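Local structure of putative exported protein (4RAA) at residues 169-173 with 209-214; 200-204 with 225-229; 27-31 with 337-343. The protein is of unknown function but folds as a six-bladed beta-propeller and is probably exported from the cell. All blocks are in the same frame, centred on the assembly; numbering follows the deposited sequence.

Contact 1: 169-173 with 209-214; sequences IDYKM and VGTSEI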
ATOM      1  N   ILE A 169     -15.437   4.511  -3.838  1.00 38.10           N
ATOM      2  CA  ILE A 169     -16.814   3.976  -3.761  1.00 39.49           C
ATOM      3  C   ILE A 169     -17.781   5.052  -4.256  1.00 39.70           C
ATOM      4  O   ILE A 169     -18.565   4.787  -5.168  1.00 40.95           O
ATOM      5  CB  ILE A 169     -17.199   3.492  -2.341  1.00 39.69           C
ATOM      6  CG1 ILE A 169     -16.291   2.321  -1.935  1.00 40.44           C
ATOM      7  CG2 ILE A 169     -18.673   3.057  -2.292  1.00 40.64           C
ATOM      8  CD1 ILE A 169     -16.443   1.861  -0.497  1.00 41.00           C
ATOM      9  N   ASP A 170     -17.735   6.242  -3.645  1.00 38.33           N
ATOM     10  CA  ASP A 170     -18.584   7.368  -4.070  1.00 38.65           C
ATOM     11  C   ASP A 170     -17.951   8.725  -3.768  1.00 37.31           C
ATOM     12  O   ASP A 170     -17.241   8.874  -2.778  1.00 35.61           O
ATOM     13  CB  ASP A 170     -19.974   7.273  -3.412  1.00 39.64           C
ATOM     14  CG  ASP A 170     -21.044   8.154  -4.097  1.00 40.80           C
ATOM     15  OD1 ASP A 170     -20.855   8.675  -5.219  1.00 41.31           O
ATOM     16  OD2 ASP A 170     -22.125   8.301  -3.503  1.00 42.00           O
ATOM     17  N   TYR A 171     -18.214   9.687  -4.652  1.00 38.08           N
ATOM     18  CA  TYR A 171     -17.752  11.060  -4.519  1.00 38.08           C
ATOM     19  C   TYR A 171     -18.852  11.803  -3.768  1.00 38.47           C
ATOM     20  O   TYR A 171     -20.037  11.614  -4.064  1.00 39.64           O
ATOM     21  CB  TYR A 171     -17.534  11.716  -5.880  1.00 39.48           C
ATOM     22  CG  TYR A 171     -16.585  11.001  -6.808  1.00 39.85           C
ATOM     23  CD1 TYR A 171     -17.041   9.979  -7.656  1.00 41.52           C
ATOM     24  CD2 TYR A 171     -15.231  11.358  -6.867  1.00 39.17           C
ATOM     25  CE1 TYR A 171     -16.169   9.319  -8.524  1.00 42.34           C
ATOM     26  CE2 TYR A 171     -14.349  10.711  -7.730  1.00 40.01           C
ATOM     27  CZ  TYR A 171     -14.817   9.692  -8.553  1.00 41.52           C
ATOM     28  OH  TYR A 171     -13.948   9.051  -9.406  1.00 42.57           O
ATOM     29  N   LYS A 172     -18.452  12.675  -2.837  1.00 38.11           N
ATOM     30  CA  LYS A 172     -19.372  13.373  -1.931  1.00 38.04           C
ATOM     31  C   LYS A 172     -19.207  14.887  -1.971  1.00 37.22           C
ATOM     32  O   LYS A 172     -18.082  15.387  -1.964  1.00 36.74           O
ATOM     33  CB  LYS A 172     -19.103  12.900  -0.492  1.00 38.33           C
ATOM     34  CG  LYS A 172     -19.224  11.393  -0.239  1.00 39.00           C
ATOM     35  CD  LYS A 172     -20.629  10.868  -0.528  1.00 41.29           C
ATOM     36  CE  LYS A 172     -20.814   9.425  -0.091  1.00 41.99           C
ATOM     37  NZ  LYS A 172     -22.182   8.923  -0.385  1.00 43.52           N
HETATM   38  N   MSE A 173     -20.340  15.591  -1.962  1.00 37.08           N
HETATM   39  CA  MSE A 173     -20.436  17.063  -1.959  1.00 36.65           C
HETATM   40  C   MSE A 173     -19.866  17.776  -3.159  1.00 38.32           C
HETATM   41  O   MSE A 173     -18.650  17.863  -3.325  1.00 38.05           O
HETATM   42  CB  MSE A 173     -19.885  17.693  -0.685  1.00 34.01           C
HETATM   43  CG  MSE A 173     -20.972  17.574   0.368  1.00 33.05           C
HETATM   44 SE   MSE A 173     -20.124  17.789   2.102  0.75 29.95          SE
HETATM   45  CE  MSE A 173     -20.089  19.734   1.923  1.00 30.83           C
ATOM     46  N   VAL A 209     -21.653  12.474   7.236  1.00 36.24           N
ATOM     47  CA  VAL A 209     -21.311  11.727   6.007  1.00 37.54           C
ATOM     48  C   VAL A 209     -21.082  10.244   6.262  1.00 38.35           C
ATOM     49  O   VAL A 209     -20.203   9.887   7.042  1.00 39.15           O
ATOM     50  CB  VAL A 209     -20.028  12.274   5.329  1.00 37.17           C
ATOM     51  CG1 VAL A 209     -19.734  11.517   4.020  1.00 37.33           C
ATOM     52  CG2 VAL A 209     -20.139  13.783   5.091  1.00 37.00           C
ATOM     53  N   GLY A 210     -21.866   9.408   5.580  1.00 39.51           N
ATOM     54  CA  GLY A 210     -21.721   7.943   5.588  1.00 40.54           C
ATOM     55  C   GLY A 210     -21.374   7.494   4.174  1.00 40.94           C
ATOM     56  O   GLY A 210     -21.175   8.335   3.289  1.00 43.04           O
ATOM     57  N   THR A 211     -21.301   6.183   3.949  1.00 40.22           N
ATOM     58  CA  THR A 211     -20.995   5.644   2.613  1.00 40.19           C
ATOM     59  C   THR A 211     -22.075   6.000   1.567  1.00 41.72           C
ATOM     60  O   THR A 211     -21.723   6.361   0.446  1.00 41.55           O
ATOM     61  CB  THR A 211     -20.736   4.116   2.656  1.00 40.38           C
ATOM     62  OG1 THR A 211     -19.643   3.851   3.538  1.00 38.86           O
ATOM     63  CG2 THR A 211     -20.397   3.553   1.274  1.00 40.77           C
ATOM     64  N   SER A 212     -23.360   5.927   1.943  1.00 44.32           N
ATOM     65  CA  SER A 212     -24.499   6.237   1.040  1.00 45.63           C
ATOM     66  C   SER A 212     -25.406   7.348   1.577  1.00 47.13           C
ATOM     67  O   SER A 212     -26.629   7.281   1.396  1.00 48.63           O
ATOM     68  CB  SER A 212     -25.329   4.980   0.812  1.00 46.15           C
ATOM     69  OG  SER A 212     -24.500   3.925   0.402  1.00 47.11           O
ATOM     70  N   GLU A 213     -24.812   8.374   2.202  1.00 46.61           N
ATOM     71  CA  GLU A 213     -25.566   9.486   2.801  1.00 47.51           C
ATOM     72  C   GLU A 213     -24.823  10.817   2.929  1.00 45.48           C
ATOM     73  O   GLU A 213     -23.638  10.840   3.256  1.00 42.79           O
ATOM     74  CB  GLU A 213     -25.988   9.125   4.236  1.00 49.71           C
ATOM     75  CG  GLU A 213     -27.157   8.173   4.377  1.00 55.19           C
ATOM     76  CD  GLU A 213     -27.664   8.056   5.810  1.00 58.83           C
ATOM     77  OE1 GLU A 213     -26.932   8.428   6.760  1.00 57.03           O
ATOM     78  OE2 GLU A 213     -28.807   7.577   5.986  1.00 62.95           O
ATOM     79  N   ILE A 214     -25.552  11.905   2.677  1.00 45.88           N
ATOM     80  CA  ILE A 214     -25.125  13.275   2.991  1.00 46.08           C
ATOM     81  C   ILE A 214     -26.384  13.864   3.609  1.00 46.91           C
ATOM     82  O   ILE A 214     -27.365  14.088   2.889  1.00 48.64           O
ATOM     83  CB  ILE A 214     -24.666  14.119   1.774  1.00 47.26           C
ATOM     84  CG1 ILE A 214     -23.406  13.524   1.134  1.00 46.40           C
ATOM     85  CG2 ILE A 214     -24.407  15.582   2.177  1.00 46.58           C
ATOM     86  CD1 ILE A 214     -22.163  13.567   1.997  1.00 45.22           C
TER
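Lys-172 reaches across to the hairpin turn at Gly-210 to Glu-213 and does most of the joining. Its first carbons pack on Ile-214, whose CD1 lies 4.0 Å from Lys-172 CB and just as far from Lys-172 CD. A bend at chi2 (-61°) turns the otherwise extended chain along the hairpin, and CE passes the carbonyl of Gly-210. At the tip, NZ donates to the backbone oxygen of Thr-211, with 2.7 Å between Lys-172 NZ and Thr-211 O; the nitrogen stands 53° out of the carbonyl plane, away from the lone pairs. The same ammonium forms a salt bridge with its own strand, Lys-172 NZ lying 3.2 Å from Asp-170 OD2, above the carboxylate plane. In propeller terms, strand 168-174 is the last strand of one blade, and the turn joins two strands of the following blade, so this lysine spans a blade-to-blade seam. A classic bulge, in which Ile-169 and Asp-170 both face Val-161, precedes it on the strand. Selenomethionine Met-173 approaches Ile-214 loosely and also rests on Thr-200 and Tyr-207. Toward solvent the contact thins. Exposed Ile-169 offers CG2 to the methyl of Thr-211, the two CG2 atoms being 4.0 Å apart, while Thr-211 OG1 turns to Asp-139 and Asn-141. Ser-212 and Glu-213 point away from the strand, the glutamate pairing with Arg-208.

Contact 2: 200-204 with 225-229; sequences TPFDL and TDIPS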
ATOM      1  N   THR A 200     -17.295  22.542   4.545  1.00 34.60           N
ATOM      2  CA  THR A 200     -16.514  23.302   3.558  1.00 34.86           C
ATOM      3  C   THR A 200     -16.435  24.787   3.910  1.00 36.20           C
ATOM      4  O   THR A 200     -17.267  25.280   4.678  1.00 37.19           O
ATOM      5  CB  THR A 200     -17.124  23.150   2.155  1.00 35.62           C
ATOM      6  OG1 THR A 200     -18.427  23.727   2.127  1.00 36.35           O
ATOM      7  CG2 THR A 200     -17.208  21.680   1.756  1.00 35.35           C
ATOM      8  N   PRO A 201     -15.449  25.513   3.333  1.00 37.10           N
ATOM      9  CA  PRO A 201     -15.335  26.930   3.707  1.00 37.50           C
ATOM     10  C   PRO A 201     -16.429  27.876   3.231  1.00 38.59           C
ATOM     11  O   PRO A 201     -16.527  28.955   3.817  1.00 40.65           O
ATOM     12  CB  PRO A 201     -13.976  27.360   3.117  1.00 37.72           C
ATOM     13  CG  PRO A 201     -13.353  26.128   2.549  1.00 37.43           C
ATOM     14  CD  PRO A 201     -14.454  25.152   2.304  1.00 36.97           C
ATOM     15  N   PHE A 202     -17.231  27.491   2.223  1.00 38.23           N
ATOM     16  CA  PHE A 202     -18.262  28.384   1.632  1.00 38.55           C
ATOM     17  C   PHE A 202     -19.681  27.828   1.739  1.00 37.76           C
ATOM     18  O   PHE A 202     -20.519  28.044   0.854  1.00 38.75           O
ATOM     19  CB  PHE A 202     -17.906  28.707   0.168  1.00 39.57           C
ATOM     20  CG  PHE A 202     -16.452  29.028  -0.037  1.00 39.42           C
ATOM     21  CD1 PHE A 202     -15.864  30.080   0.651  1.00 39.85           C
ATOM     22  CD2 PHE A 202     -15.659  28.272  -0.901  1.00 39.40           C
ATOM     23  CE1 PHE A 202     -14.511  30.379   0.487  1.00 40.11           C
ATOM     24  CE2 PHE A 202     -14.309  28.565  -1.072  1.00 39.12           C
ATOM     25  CZ  PHE A 202     -13.733  29.620  -0.378  1.00 39.43           C
ATOM     26  N   ASP A 203     -19.951  27.156   2.855  1.00 36.18           N
ATOM     27  CA  ASP A 203     -21.262  26.556   3.140  1.00 36.07           C
ATOM     28  C   ASP A 203     -21.363  26.345   4.657  1.00 34.65           C
ATOM     29  O   ASP A 203     -20.802  25.381   5.189  1.00 33.60           O
ATOM     30  CB  ASP A 203     -21.416  25.233   2.357  1.00 35.71           C
ATOM     31  CG  ASP A 203     -22.734  24.509   2.618  1.00 35.65           C
ATOM     32  OD1 ASP A 203     -23.634  25.038   3.294  1.00 35.50           O
ATOM     33  OD2 ASP A 203     -22.854  23.369   2.133  1.00 35.82           O
ATOM     34  N   LEU A 204     -22.087  27.238   5.337  1.00 34.59           N
ATOM     35  CA  LEU A 204     -22.258  27.178   6.797  1.00 33.83           C
ATOM     36  C   LEU A 204     -23.213  26.057   7.184  1.00 34.06           C
ATOM     37  O   LEU A 204     -24.318  26.295   7.681  1.00 34.86           O
ATOM     38  CB  LEU A 204     -22.743  28.524   7.346  1.00 34.28           C
ATOM     39  CG  LEU A 204     -21.758  29.677   7.208  1.00 34.40           C
ATOM     40  CD1 LEU A 204     -22.446  30.992   7.564  1.00 35.45           C
ATOM     41  CD2 LEU A 204     -20.507  29.449   8.058  1.00 33.22           C
ATOM     42  N   THR A 225     -22.950  39.284   8.984  1.00 47.43           N
ATOM     43  CA  THR A 225     -21.943  38.649   8.131  1.00 45.80           C
ATOM     44  C   THR A 225     -22.433  37.314   7.608  1.00 43.86           C
ATOM     45  O   THR A 225     -23.440  36.789   8.063  1.00 43.57           O
ATOM     46  CB  THR A 225     -20.591  38.436   8.848  1.00 44.89           C
ATOM     47  OG1 THR A 225     -19.616  37.988   7.897  1.00 44.79           O
ATOM     48  CG2 THR A 225     -20.692  37.416   9.993  1.00 43.51           C
ATOM     49  N   ASP A 226     -21.696  36.781   6.649  1.00 42.80           N
ATOM     50  CA  ASP A 226     -22.032  35.515   6.024  1.00 42.02           C
ATOM     51  C   ASP A 226     -20.795  34.989   5.293  1.00 41.28           C
ATOM     52  O   ASP A 226     -19.754  35.647   5.274  1.00 41.29           O
ATOM     53  CB  ASP A 226     -23.196  35.756   5.028  1.00 42.98           C
ATOM     54  CG  ASP A 226     -23.972  34.490   4.666  1.00 42.25           C
ATOM     55  OD1 ASP A 226     -23.724  33.407   5.220  1.00 41.16           O
ATOM     56  OD2 ASP A 226     -24.863  34.587   3.807  1.00 43.28           O
ATOM     57  N   ILE A 227     -20.891  33.771   4.775  1.00 40.28           N
ATOM     58  CA  ILE A 227     -19.877  33.224   3.865  1.00 40.11           C
ATOM     59  C   ILE A 227     -19.880  34.022   2.545  1.00 42.09           C
ATOM     60  O   ILE A 227     -20.916  34.585   2.169  1.00 43.68           O
ATOM     61  CB  ILE A 227     -20.117  31.736   3.479  1.00 39.32           C
ATOM     62  CG1 ILE A 227     -21.623  31.471   3.203  1.00 40.75           C
ATOM     63  CG2 ILE A 227     -19.583  30.834   4.572  1.00 37.37           C
ATOM     64  CD1 ILE A 227     -21.946  30.335   2.275  1.00 41.15           C
ATOM     65  N   PRO A 228     -18.741  34.051   1.825  1.00 42.36           N
ATOM     66  CA  PRO A 228     -18.693  34.738   0.521  1.00 43.86           C
ATOM     67  C   PRO A 228     -19.582  34.082  -0.531  1.00 44.32           C
ATOM     68  O   PRO A 228     -19.739  32.860  -0.503  1.00 43.17           O
ATOM     69  CB  PRO A 228     -17.227  34.589   0.103  1.00 43.42           C
ATOM     70  CG  PRO A 228     -16.517  34.298   1.362  1.00 41.95           C
ATOM     71  CD  PRO A 228     -17.437  33.452   2.147  1.00 40.94           C
ATOM     72  N   SER A 229     -20.138  34.884  -1.441  1.00 46.12           N
ATOM     73  CA  SER A 229     -20.954  34.354  -2.548  1.00 47.65           C
ATOM     74  C   SER A 229     -20.043  33.690  -3.583  1.00 48.12           C
ATOM     75  O   SER A 229     -18.826  33.882  -3.562  1.00 48.80           O
ATOM     76  CB  SER A 229     -21.771  35.468  -3.226  1.00 49.76           C
ATOM     77  OG  SER A 229     -20.942  36.425  -3.866  1.00 50.53           O
TER
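Asp-226 opens the contact by bringing a carboxylate oxygen beside a leucine methyl, with OD1 3.6 Å from Leu-204 CD1. A chi1 of -160° puts the carboxylate beside its own carbonyl carbon, where OD1 can accept a weak bond from the N of the following Ile-227, at an N-H...O angle of 138°. Ile-227 contributes most of the buried surface on this side, and its two branches divide the work. CG2 lies against Leu-204, 3.6 Å from Leu-204 CG, the two side chains running antiparallel alongside each other; the same methyl also borders the carbonyl oxygen of Pro-201. A chi1 of 42° places CG1 on the side flanked by both backbone neighbours and carries CD1 over to the peptide joining Phe-202 and Asp-203. The isoleucine thus fills the angle between the turn and the strand that leaves it. That turn is a type I beta turn from Thr-200 to Asp-203. Pro-228 follows, meeting Phe-202 at about a right angle: its CD reaches the ring edge, close to the ring plane, 4.0 Å from Phe-202 CD1. Pro-201 CB lies 4.0 Å above the plane of the Phe-202 ring, over its centre. Ser-229 turns away to act as N-cap of helix 230-237, with OG bonded to Phe-232 N. Leu-233 of that helix packs on both Phe-202 and Pro-228, while Ile-254 and Tyr-257 of strand 254-261 touch Leu-204, so the loop lies over the strand 195-200 to 203-210 turn, bordered by the helix and the next blade.

Contact 3: 27-31 with 337-343; sequences LSFLK and DDKLSEL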
ATOM      1  N   LEU A  27     -12.871  25.260  33.292  1.00 46.69           N
ATOM      2  CA  LEU A  27     -11.481  25.201  32.841  1.00 47.03           C
ATOM      3  C   LEU A  27     -10.664  24.135  33.534  1.00 47.86           C
ATOM      4  O   LEU A  27     -11.017  23.625  34.599  1.00 51.03           O
ATOM      5  CB  LEU A  27     -10.777  26.556  33.094  1.00 48.42           C
ATOM      6  CG  LEU A  27     -10.946  27.691  32.080  1.00 48.91           C
ATOM      7  CD1 LEU A  27     -12.367  27.819  31.541  1.00 48.95           C
ATOM      8  CD2 LEU A  27     -10.469  28.999  32.699  1.00 50.70           C
ATOM      9  N   SER A  28      -9.539  23.841  32.902  1.00 46.10           N
ATOM     10  CA  SER A  28      -8.542  22.929  33.421  1.00 45.87           C
ATOM     11  C   SER A  28      -7.260  23.192  32.639  1.00 44.31           C
ATOM     12  O   SER A  28      -7.317  23.630  31.485  1.00 43.29           O
ATOM     13  CB  SER A  28      -8.997  21.480  33.287  1.00 45.93           C
ATOM     14  OG  SER A  28      -8.001  20.603  33.768  1.00 46.56           O
ATOM     15  N   PHE A  29      -6.118  22.955  33.277  1.00 44.58           N
ATOM     16  CA  PHE A  29      -4.807  23.172  32.661  1.00 43.22           C
ATOM     17  C   PHE A  29      -3.903  21.955  32.824  1.00 43.99           C
ATOM     18  O   PHE A  29      -4.018  21.210  33.801  1.00 46.16           O
ATOM     19  CB  PHE A  29      -4.146  24.403  33.267  1.00 43.14           C
ATOM     20  CG  PHE A  29      -4.887  25.678  32.999  1.00 42.20           C
ATOM     21  CD1 PHE A  29      -4.769  26.318  31.765  1.00 40.75           C
ATOM     22  CD2 PHE A  29      -5.695  26.257  33.979  1.00 43.21           C
ATOM     23  CE1 PHE A  29      -5.442  27.506  31.510  1.00 40.39           C
ATOM     24  CE2 PHE A  29      -6.371  27.452  33.734  1.00 42.79           C
ATOM     25  CZ  PHE A  29      -6.246  28.076  32.498  1.00 41.52           C
ATOM     26  N   LEU A  30      -3.020  21.753  31.852  1.00 43.10           N
ATOM     27  CA  LEU A  30      -2.069  20.645  31.868  1.00 44.02           C
ATOM     28  C   LEU A  30      -0.755  21.108  31.274  1.00 43.84           C
ATOM     29  O   LEU A  30      -0.739  21.685  30.184  1.00 44.24           O
ATOM     30  CB  LEU A  30      -2.594  19.482  31.039  1.00 43.76           C
ATOM     31  CG  LEU A  30      -1.792  18.176  31.021  1.00 45.08           C
ATOM     32  CD1 LEU A  30      -1.615  17.610  32.427  1.00 47.70           C
ATOM     33  CD2 LEU A  30      -2.485  17.170  30.112  1.00 43.97           C
ATOM     34  N   LYS A  31       0.333  20.815  31.980  1.00 43.70           N
ATOM     35  CA  LYS A  31       1.672  21.165  31.559  1.00 42.65           C
ATOM     36  C   LYS A  31       2.295  19.979  30.805  1.00 42.18           C
ATOM     37  O   LYS A  31       2.346  18.866  31.337  1.00 43.20           O
ATOM     38  CB  LYS A  31       2.486  21.495  32.805  1.00 44.13           C
ATOM     39  CG  LYS A  31       3.810  22.112  32.498  1.00 43.73           C
ATOM     40  CD  LYS A  31       4.553  22.563  33.732  1.00 44.96           C
ATOM     41  CE  LYS A  31       5.995  22.839  33.360  1.00 44.93           C
ATOM     42  NZ  LYS A  31       6.146  23.753  32.190  1.00 43.39           N
ATOM     43  N   ASP A 337      -5.318  33.358  35.815  1.00 51.25           N
ATOM     44  CA  ASP A 337      -6.152  32.358  36.520  1.00 52.34           C
ATOM     45  C   ASP A 337      -5.273  31.688  37.596  1.00 53.67           C
ATOM     46  O   ASP A 337      -4.084  31.458  37.356  1.00 53.08           O
ATOM     47  CB  ASP A 337      -6.724  31.335  35.505  1.00 51.04           C
ATOM     48  CG  ASP A 337      -7.446  30.137  36.158  1.00 52.64           C
ATOM     49  OD1 ASP A 337      -6.791  29.316  36.850  1.00 53.74           O
ATOM     50  OD2 ASP A 337      -8.663  29.965  35.897  1.00 51.79           O
ATOM     51  N   ASP A 338      -5.866  31.368  38.754  1.00 55.20           N
ATOM     52  CA  ASP A 338      -5.131  30.762  39.887  1.00 56.64           C
ATOM     53  C   ASP A 338      -4.352  29.519  39.483  1.00 55.53           C
ATOM     54  O   ASP A 338      -3.143  29.464  39.695  1.00 55.43           O
ATOM     55  CB  ASP A 338      -6.057  30.425  41.083  1.00 58.23           C
ATOM     56  CG  ASP A 338      -6.578  31.662  41.820  1.00 59.51           C
ATOM     57  OD1 ASP A 338      -6.111  32.789  41.569  1.00 59.26           O
ATOM     58  OD2 ASP A 338      -7.473  31.500  42.679  1.00 60.97           O
ATOM     59  N   LYS A 339      -5.035  28.554  38.866  1.00 55.60           N
ATOM     60  CA  LYS A 339      -4.376  27.306  38.460  1.00 56.21           C
ATOM     61  C   LYS A 339      -3.371  27.480  37.296  1.00 53.70           C
ATOM     62  O   LYS A 339      -2.364  26.758  37.253  1.00 53.78           O
ATOM     63  CB  LYS A 339      -5.387  26.164  38.203  1.00 57.20           C
ATOM     64  CG  LYS A 339      -4.767  24.803  37.819  1.00 59.76           C
ATOM     65  CD  LYS A 339      -3.705  24.271  38.804  1.00 63.16           C
ATOM     66  CE  LYS A 339      -2.798  23.196  38.210  1.00 61.91           C
ATOM     67  NZ  LYS A 339      -3.447  21.879  38.003  1.00 62.63           N
ATOM     68  N   LEU A 340      -3.629  28.416  36.374  1.00 50.62           N
ATOM     69  CA  LEU A 340      -2.689  28.692  35.270  1.00 48.15           C
ATOM     70  C   LEU A 340      -1.401  29.291  35.810  1.00 48.66           C
ATOM     71  O   LEU A 340      -0.313  28.824  35.462  1.00 47.85           O
ATOM     72  CB  LEU A 340      -3.277  29.654  34.234  1.00 47.39           C
ATOM     73  CG  LEU A 340      -2.410  30.031  33.013  1.00 46.31           C
ATOM     74  CD1 LEU A 340      -1.893  28.808  32.260  1.00 45.12           C
ATOM     75  CD2 LEU A 340      -3.190  30.935  32.073  1.00 45.76           C
ATOM     76  N   SER A 341      -1.548  30.312  36.660  1.00 49.31           N
ATOM     77  CA  SER A 341      -0.417  31.002  37.303  1.00 50.46           C
ATOM     78  C   SER A 341       0.459  30.063  38.153  1.00 52.13           C
ATOM     79  O   SER A 341       1.679  30.222  38.180  1.00 52.76           O
ATOM     80  CB  SER A 341      -0.911  32.175  38.150  1.00 51.22           C
ATOM     81  OG  SER A 341       0.173  33.001  38.485  1.00 52.30           O
ATOM     82  N   GLU A 342      -0.177  29.102  38.831  1.00 53.44           N
ATOM     83  CA  GLU A 342       0.500  28.047  39.624  1.00 55.54           C
ATOM     84  C   GLU A 342       1.432  27.206  38.731  1.00 53.54           C
ATOM     85  O   GLU A 342       2.595  26.995  39.083  1.00 55.29           O
ATOM     86  CB  GLU A 342      -0.557  27.184  40.335  1.00 58.20           C
ATOM     87  CG  GLU A 342      -0.116  25.953  41.119  1.00 61.76           C
ATOM     88  CD  GLU A 342      -1.326  25.262  41.749  1.00 65.89           C
ATOM     89  OE1 GLU A 342      -1.898  25.828  42.712  1.00 68.41           O
ATOM     90  OE2 GLU A 342      -1.718  24.161  41.285  1.00 65.13           O
ATOM     91  N   LEU A 343       0.924  26.756  37.582  1.00 50.58           N
ATOM     92  CA  LEU A 343       1.731  26.020  36.586  1.00 48.86           C
ATOM     93  C   LEU A 343       2.757  26.921  35.864  1.00 48.61           C
ATOM     94  O   LEU A 343       3.857  26.466  35.526  1.00 48.08           O
ATOM     95  CB  LEU A 343       0.844  25.319  35.538  1.00 46.96           C
ATOM     96  CG  LEU A 343       0.069  24.072  35.967  1.00 46.95           C
ATOM     97  CD1 LEU A 343      -0.904  23.670  34.872  1.00 45.22           C
ATOM     98  CD2 LEU A 343       0.996  22.908  36.302  1.00 47.83           C
TER
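Phe-29 lays its ring against the first turn of helix 338-345 and makes a CH-pi contact with Leu-340. Leu-340 CB sits over one face, displaced toward the rim, 3.9 Å from the centroid of the Phe-29 ring. CG of the leucine is anti to the backbone N (chi1 -180°), which takes CD1 along the same ring to 3.8 Å from Phe-29 CD1. Lys-339 approaches differently, its CG lying at the ring edge near the plane. Further apolar contacts follow the strand toward Lys-31: Leu-343 CD1 meets Phe-29 CB at 3.7 Å, and its other methyl, CD2, rests against Lys-31 CB. The axes of 27-31 and 338-343 run nearly parallel, 8° apart in direction and 8.4 Å apart at closest, so one flank of the helix can meet Phe-29 and Lys-31 in turn. Strand 25-31 is the outer strand of the blade formed with 354-360, 316-321 and 312-313, a pairing of N- and C-terminal strands that is the Velcro closure of a beta-propeller. Helix 338-345 packs on one face of this closing blade, Phe-29 and Leu-340 both touching Leu-321 of strand 316-321. The polar interactions stay largely within each side. Asp-337 is the helix N-cap, OD1 accepting weak bonds from Lys-339 N and Leu-340 N, and the carboxylate also borders apolar groups: Asp-337 OD1 is 3.7 Å from Phe-29 CE2, with carboxylate and ring planes 67° apart, while Asp-337 OD2 lies 3.8 Å from Leu-27 CD2. The ammonium group of Lys-31 reaches Ser-347 and Asp-351.

From the N terminus, the chain first lays down 27-31, whose partner 337-343 arrives some three hundred residues later; contact 3 therefore closes a loop that encloses both other contacts and lays the helix that precedes the last strand against the N-terminal strand of the closing blade. Inside it, 169-173 comes first, then 200-204, 209-214 and 225-229, so contacts 1 and 2 cross, their segments alternating along the chain. They share strand 203-210 and touch directly, Met-173 CE lying 3.5 Å from Thr-200 CG2. Contact 1 joins this blade to the preceding one, and contact 2 joins it to its following loop. Contact 3 lies apart, its centre about 43 Å from that of contact 1, across the chain's centre.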